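Local coordinates for halorhodopsin (Halobacterium salinarum, PDB 2JAF), which pumps chloride ions across the membrane of the archaeal cell, driven by light that its bound retinal absorbs, at the interface of chains A and B. Numbering follows the deposited sequence. Chains: chain A/B, Halorhodopsin.

Contact 1: the interface of chains A and B. Residues chain A 68, 71-72, 75, 114; chain B 139, 143, 147, 167, 171.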
ATOM      1  N   MET A  68       7.690 -11.470  11.070  1.00 29.99           N
ATOM      2  CA  MET A  68       6.929 -11.382   9.837  1.00 29.31           C
ATOM      3  C   MET A  68       7.724 -11.476   8.553  1.00 28.24           C
ATOM      4  O   MET A  68       7.147 -11.701   7.495  1.00 27.54           O
ATOM      5  CB  MET A  68       6.110 -10.112   9.828  1.00 30.02           C
ATOM      6  CG  MET A  68       4.907 -10.216  10.732  1.00 33.79           C
ATOM      7  SD  MET A  68       3.815  -8.888  10.367  1.00 33.41           S
ATOM      8  CE  MET A  68       4.489  -7.645  11.451  1.00 32.97           C
ATOM      9  N   LEU A  71       7.288 -14.828   7.542  1.00 26.31           N
ATOM     10  CA  LEU A  71       5.853 -15.044   7.355  1.00 26.66           C
ATOM     11  C   LEU A  71       5.453 -14.580   5.952  1.00 25.18           C
ATOM     12  O   LEU A  71       4.737 -15.284   5.239  1.00 25.50           O
ATOM     13  CB  LEU A  71       5.051 -14.279   8.406  1.00 28.39           C
ATOM     14  CG  LEU A  71       4.960 -14.950   9.779  1.00 31.69           C
ATOM     15  CD1 LEU A  71       4.324 -13.997  10.780  1.00 33.13           C
ATOM     16  CD2 LEU A  71       4.142 -16.232   9.653  1.00 32.59           C
ATOM     17  N   VAL A  72       5.923 -13.398   5.562  1.00 21.97           N
ATOM     18  CA  VAL A  72       5.625 -12.870   4.228  1.00 22.16           C
ATOM     19  C   VAL A  72       6.311 -13.753   3.184  1.00 21.38           C
ATOM     20  O   VAL A  72       5.764 -14.016   2.105  1.00 22.36           O
ATOM     21  CB  VAL A  72       6.136 -11.415   4.069  1.00 22.91           C
ATOM     22  CG1 VAL A  72       5.844 -10.899   2.644  1.00 20.66           C
ATOM     23  CG2 VAL A  72       5.475 -10.520   5.109  1.00 20.45           C
ATOM     24  N   SER A  75       4.407 -16.888   2.378  0.50 23.99           N
ATOM     25  CA  SER A  75       3.262 -16.495   1.565  0.50 23.60           C
ATOM     26  C   SER A  75       3.681 -16.385   0.105  0.50 24.07           C
ATOM     27  O   SER A  75       2.969 -16.830  -0.793  0.50 24.11           O
ATOM     28  CB  SER A  75       2.717 -15.145   2.031  0.50 24.55           C
ATOM     29  OG  SER A  75       1.742 -14.652   1.127  0.50 26.98           O
ATOM     30  N   LEU A 114       6.071  -6.053   0.199  1.00 24.90           N
ATOM     31  CA  LEU A 114       5.648  -6.138   1.592  1.00 25.70           C
ATOM     32  C   LEU A 114       6.808  -6.607   2.478  1.00 24.76           C
ATOM     33  O   LEU A 114       7.011  -6.082   3.570  1.00 26.06           O
ATOM     34  CB  LEU A 114       4.466  -7.100   1.745  1.00 27.31           C
ATOM     35  CG  LEU A 114       3.994  -7.320   3.187  1.00 29.68           C
ATOM     36  CD1 LEU A 114       3.492  -6.014   3.788  1.00 29.49           C
ATOM     37  CD2 LEU A 114       2.898  -8.369   3.202  1.00 30.29           C
TER
ATOM     38  N   ALA B 139       1.071  -3.397   8.930  1.00 24.72           N
ATOM     39  CA  ALA B 139       1.718  -4.277   7.970  1.00 24.37           C
ATOM     40  C   ALA B 139       1.187  -5.692   8.154  1.00 23.88           C
ATOM     41  O   ALA B 139       0.902  -6.387   7.180  1.00 24.66           O
ATOM     42  CB  ALA B 139       3.223  -4.253   8.172  1.00 24.22           C
ATOM     43  N   GLY B 143      -1.003  -7.960   5.535  1.00 22.79           N
ATOM     44  CA  GLY B 143      -0.634  -9.327   5.202  1.00 21.28           C
ATOM     45  C   GLY B 143      -1.806 -10.277   5.385  1.00 21.20           C
ATOM     46  O   GLY B 143      -2.034 -11.170   4.564  1.00 21.43           O
ATOM     47  N   THR B 147      -3.313 -12.281   2.092  1.00 22.38           N
ATOM     48  CA  THR B 147      -3.195 -13.725   2.056  1.00 21.70           C
ATOM     49  C   THR B 147      -4.605 -14.315   2.039  1.00 22.07           C
ATOM     50  O   THR B 147      -4.834 -15.390   1.488  1.00 22.28           O
ATOM     51  CB  THR B 147      -2.356 -14.260   3.240  1.00 21.54           C
ATOM     52  OG1 THR B 147      -2.836 -13.716   4.477  1.00 23.96           O
ATOM     53  CG2 THR B 147      -0.901 -13.866   3.055  1.00 21.89           C
ATOM     54  N   ILE B 167      -1.834 -18.983   7.010  1.00 19.71           N
ATOM     55  CA  ILE B 167      -0.883 -17.881   7.133  1.00 20.96           C
ATOM     56  C   ILE B 167      -1.618 -16.585   7.467  1.00 20.47           C
ATOM     57  O   ILE B 167      -1.126 -15.758   8.234  1.00 21.79           O
ATOM     58  CB  ILE B 167      -0.069 -17.689   5.832  1.00 23.03           C
ATOM     59  CG1 ILE B 167       0.817 -18.910   5.588  1.00 25.77           C
ATOM     60  CG2 ILE B 167       0.814 -16.449   5.940  1.00 26.21           C
ATOM     61  CD1 ILE B 167       1.870 -19.126   6.664  1.00 30.94           C
ATOM     62  N   PHE B 171      -0.995 -13.874  10.652  1.00 19.70           N
ATOM     63  CA  PHE B 171      -0.890 -12.420  10.645  1.00 19.25           C
ATOM     64  C   PHE B 171      -1.909 -11.831  11.615  1.00 21.56           C
ATOM     65  O   PHE B 171      -1.631 -10.849  12.312  1.00 21.13           O
ATOM     66  CB  PHE B 171      -1.141 -11.862   9.243  1.00 19.77           C
ATOM     67  CG  PHE B 171       0.046 -11.963   8.327  1.00 20.13           C
ATOM     68  CD1 PHE B 171       1.215 -11.264   8.605  1.00 20.77           C
ATOM     69  CD2 PHE B 171      -0.018 -12.729   7.165  1.00 21.69           C
ATOM     70  CE1 PHE B 171       2.313 -11.321   7.736  1.00 19.00           C
ATOM     71  CE2 PHE B 171       1.072 -12.791   6.292  1.00 21.52           C
ATOM     72  CZ  PHE B 171       2.234 -12.086   6.579  1.00 20.78           C
TER
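B:Phe171 meets A:Met68, A:Leu71 and A:Val72 with the outer end of its ring, an example of how two membrane-protein copies can join through one aromatic knob set against a helix surface. The patch is part of the contact between two halorhodopsin copies, with helices 58-82 and 106-127 of chain A facing helices 131-153 and 158-180 of chain B.

Apolar contacts dominate. The ring of B:Phe171 has its CG anti to the carbonyl carbon (chi1 -80°), and from there its tip reaches across to chain A. A:Met68 brings its thioether sulphur SD to the ring's edge, in the ring plane, 3.9 Å from CE1 of B:Phe171. A:Val72 crosses the phenylalanine at about a right angle, and its CG2 methyl lies 3.9 Å from the ring atom CZ of B:Phe171. A:Leu71 offers its CB rather than its branched end, 4.0 Å from the same CZ of B:Phe171. Within chain B, B:Gly143 supports the ring: its CA sits 3.9 Å above the plane of the B:Phe171 ring, over the centre. That same CA receives the A:Leu114 methyl CD2 from across the interface at 4.2 Å, while B:Ile167 flanks the patch with its CG2 near the A:Leu71 carbonyl.

The polar bonding seen here lies inside chain B. The hydroxyl OG1 of B:Thr147 stands between the backbone N and the carbonyl carbon (chi1 50°) and donates to the carbonyl O of B:Gly143 at 2.7 Å, a bond consistent with the methyl being held toward chain A. A valine in place of B:Thr147 would probably leave that carbonyl without its side-chain donor and lose the bond that fixes the rotation holding the methyl against A:Ser75. As placed, the methyl CG2 of B:Thr147 touches the hydroxyl OG of A:Ser75 at 3.4 Å.

Contact 2: the interface of chains A and B. Residues chain A 75, 78-79, 82, 84; chain B 147, 150, 163-164, 167.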
ATOM      1  N   SER A  75       4.407 -16.888   2.378  0.50 23.99           N
ATOM      2  CA  SER A  75       3.262 -16.495   1.565  0.50 23.60           C
ATOM      3  C   SER A  75       3.681 -16.385   0.105  0.50 24.07           C
ATOM      4  O   SER A  75       2.969 -16.830  -0.793  0.50 24.11           O
ATOM      5  CB  SER A  75       2.717 -15.145   2.031  0.50 24.55           C
ATOM      6  OG  SER A  75       1.742 -14.652   1.127  0.50 26.98           O
ATOM      7  N   LEU A  78       4.240 -19.832  -1.495  1.00 22.70           N
ATOM      8  CA  LEU A  78       2.980 -20.551  -1.698  1.00 24.15           C
ATOM      9  C   LEU A  78       2.320 -20.006  -2.967  1.00 21.87           C
ATOM     10  O   LEU A  78       1.724 -20.752  -3.742  1.00 22.90           O
ATOM     11  CB  LEU A  78       2.036 -20.338  -0.511  1.00 26.27           C
ATOM     12  CG  LEU A  78       2.495 -20.865   0.847  1.00 28.35           C
ATOM     13  CD1 LEU A  78       1.469 -20.479   1.912  1.00 27.91           C
ATOM     14  CD2 LEU A  78       2.669 -22.381   0.779  1.00 29.13           C
ATOM     15  N   GLY A  79       2.421 -18.698  -3.165  1.00 21.53           N
ATOM     16  CA  GLY A  79       1.841 -18.089  -4.350  1.00 21.44           C
ATOM     17  C   GLY A  79       2.495 -18.679  -5.584  1.00 22.78           C
ATOM     18  O   GLY A  79       1.822 -19.015  -6.564  1.00 22.85           O
ATOM     19  N   SER A  82       1.732 -22.659  -5.944  1.00 22.30           N
ATOM     20  CA  SER A  82       0.356 -22.862  -6.385  1.00 21.29           C
ATOM     21  C   SER A  82       0.101 -22.397  -7.816  1.00 22.48           C
ATOM     22  O   SER A  82      -0.909 -22.764  -8.419  1.00 24.12           O
ATOM     23  CB  SER A  82      -0.599 -22.117  -5.460  1.00 21.54           C
ATOM     24  OG  SER A  82      -0.559 -20.728  -5.723  1.00 20.63           O
ATOM     25  N   LEU A  84      -0.521 -19.388  -8.574  1.00 22.02           N
ATOM     26  CA  LEU A  84      -1.325 -18.170  -8.498  1.00 21.25           C
ATOM     27  C   LEU A  84      -0.568 -16.944  -8.999  1.00 21.41           C
ATOM     28  O   LEU A  84      -1.107 -16.136  -9.754  1.00 19.74           O
ATOM     29  CB  LEU A  84      -1.780 -17.919  -7.052  1.00 21.48           C
ATOM     30  CG  LEU A  84      -2.544 -16.605  -6.816  1.00 22.94           C
ATOM     31  CD1 LEU A  84      -3.906 -16.683  -7.491  1.00 24.17           C
ATOM     32  CD2 LEU A  84      -2.720 -16.357  -5.316  1.00 24.11           C
TER
ATOM     33  N   THR B 147      -3.313 -12.281   2.092  1.00 22.38           N
ATOM     34  CA  THR B 147      -3.195 -13.725   2.056  1.00 21.70           C
ATOM     35  C   THR B 147      -4.605 -14.315   2.039  1.00 22.07           C
ATOM     36  O   THR B 147      -4.834 -15.390   1.488  1.00 22.28           O
ATOM     37  CB  THR B 147      -2.356 -14.260   3.240  1.00 21.54           C
ATOM     38  OG1 THR B 147      -2.836 -13.716   4.477  1.00 23.96           O
ATOM     39  CG2 THR B 147      -0.901 -13.866   3.055  1.00 21.89           C
ATOM     40  N   ALA B 150      -5.591 -14.216  -1.423  1.00 20.76           N
ATOM     41  CA  ALA B 150      -4.879 -15.281  -2.122  1.00 20.97           C
ATOM     42  C   ALA B 150      -5.577 -16.621  -1.910  1.00 20.93           C
ATOM     43  O   ALA B 150      -5.673 -17.439  -2.825  1.00 20.85           O
ATOM     44  CB  ALA B 150      -3.443 -15.358  -1.638  1.00 19.54           C
ATOM     45  N   ALA B 163      -3.621 -23.346   2.993  1.00 19.78           N
ATOM     46  CA  ALA B 163      -2.328 -22.925   3.517  1.00 18.43           C
ATOM     47  C   ALA B 163      -2.339 -21.394   3.630  1.00 19.11           C
ATOM     48  O   ALA B 163      -1.806 -20.829   4.586  1.00 20.23           O
ATOM     49  CB  ALA B 163      -1.197 -23.392   2.591  1.00 17.98           C
ATOM     50  N   PHE B 164      -2.956 -20.718   2.660  1.00 19.90           N
ATOM     51  CA  PHE B 164      -3.036 -19.257   2.713  1.00 19.11           C
ATOM     52  C   PHE B 164      -3.934 -18.842   3.884  1.00 19.89           C
ATOM     53  O   PHE B 164      -3.660 -17.856   4.576  1.00 21.63           O
ATOM     54  CB  PHE B 164      -3.605 -18.685   1.408  1.00 18.36           C
ATOM     55  CG  PHE B 164      -2.568 -18.431   0.339  1.00 19.66           C
ATOM     56  CD1 PHE B 164      -1.484 -17.589   0.585  1.00 19.86           C
ATOM     57  CD2 PHE B 164      -2.695 -19.010  -0.925  1.00 20.69           C
ATOM     58  CE1 PHE B 164      -0.537 -17.322  -0.417  1.00 22.34           C
ATOM     59  CE2 PHE B 164      -1.755 -18.752  -1.934  1.00 20.86           C
ATOM     60  CZ  PHE B 164      -0.676 -17.907  -1.678  1.00 22.81           C
ATOM     61  N   ILE B 167      -1.834 -18.983   7.010  1.00 19.71           N
ATOM     62  CA  ILE B 167      -0.883 -17.881   7.133  1.00 20.96           C
ATOM     63  C   ILE B 167      -1.618 -16.585   7.467  1.00 20.47           C
ATOM     64  O   ILE B 167      -1.126 -15.758   8.234  1.00 21.79           O
ATOM     65  CB  ILE B 167      -0.069 -17.689   5.832  1.00 23.03           C
ATOM     66  CG1 ILE B 167       0.817 -18.910   5.588  1.00 25.77           C
ATOM     67  CG2 ILE B 167       0.814 -16.449   5.940  1.00 26.21           C
ATOM     68  CD1 ILE B 167       1.870 -19.126   6.664  1.00 30.94           C
TER
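The ring of B:Phe164 points its tip at the backbone of A:Gly79 and the CB of A:Leu78, illustrating how a glycine on one helix lets an aromatic side chain come close to the main chain of the next. CZ of B:Phe164 comes within 3.5 Å of the backbone N of A:Gly79, a contact and not a hydrogen bond. It lies 3.7 Å from CA of A:Gly79, which meets the ring of B:Phe164 edge-on in its plane. Beside it, CB of A:Leu78 stands 3.8 Å from the same CZ of B:Phe164. One face of the ring rests on its own chain, where the methyl CB of B:Ala150 sits 3.5 Å above the plane of B:Phe164, over the centre.

Around this centre, A:Leu78 extends along the side of helix 158-180. Its CG is anti to the carbonyl carbon and its CD1 anti to CA (chi2 176°), a stretched shape that carries the CD1 methyl to CB of B:Ala163 at 4.0 Å. The same methyl also meets CG1 of B:Ile167, the two side chains crossing obliquely. Beyond B:Ala150, the CD2 methyl of A:Leu84 comes against CB of that alanine at 3.9 Å, so B:Ala150 touches both the ring and the neighbouring protein.

Toward the polar rim, the hydroxyl OG of A:Ser75 lies in the plane of the B:Phe164 ring at its edge, 3.8 Å from CE1. At the C-terminal end of helix 58-82, the hydroxyl OG of A:Ser82 donates to the carbonyl O of A:Leu78 at 3.0 Å and is also paired with the carbonyl O of A:Gly79, from above that carbonyl's plane. The same hydroxyl accepts from the backbone N of A:Leu84 in a nearly straight bond (162° at H). It thereby ties the segment after the helix to its last turn and probably helps position A:Leu84. Together these apolar contacts join neighbouring halorhodopsin copies in the deposited trimer and probably help hold it together in the membrane.

Contact 1 and contact 2 are successive stretches of one helix-against-helix seam, the centres of their C-alpha atoms about 10 Å apart. Helix 58-82 of chain A and helices 131-153 and 158-180 of chain B run through both; helix 106-127 adds A:Leu114 to contact 1, and the segment after helix 58-82 adds A:Leu84 to contact 2. A:Ser75, B:Thr147 and B:Ile167 belong to each and mark where one stretch passes into the other. Each contact has a phenylalanine of helix 158-180 backed by a small residue of helix 131-153. Repeated among the three copies, this pattern is likely to help hold the trimer together.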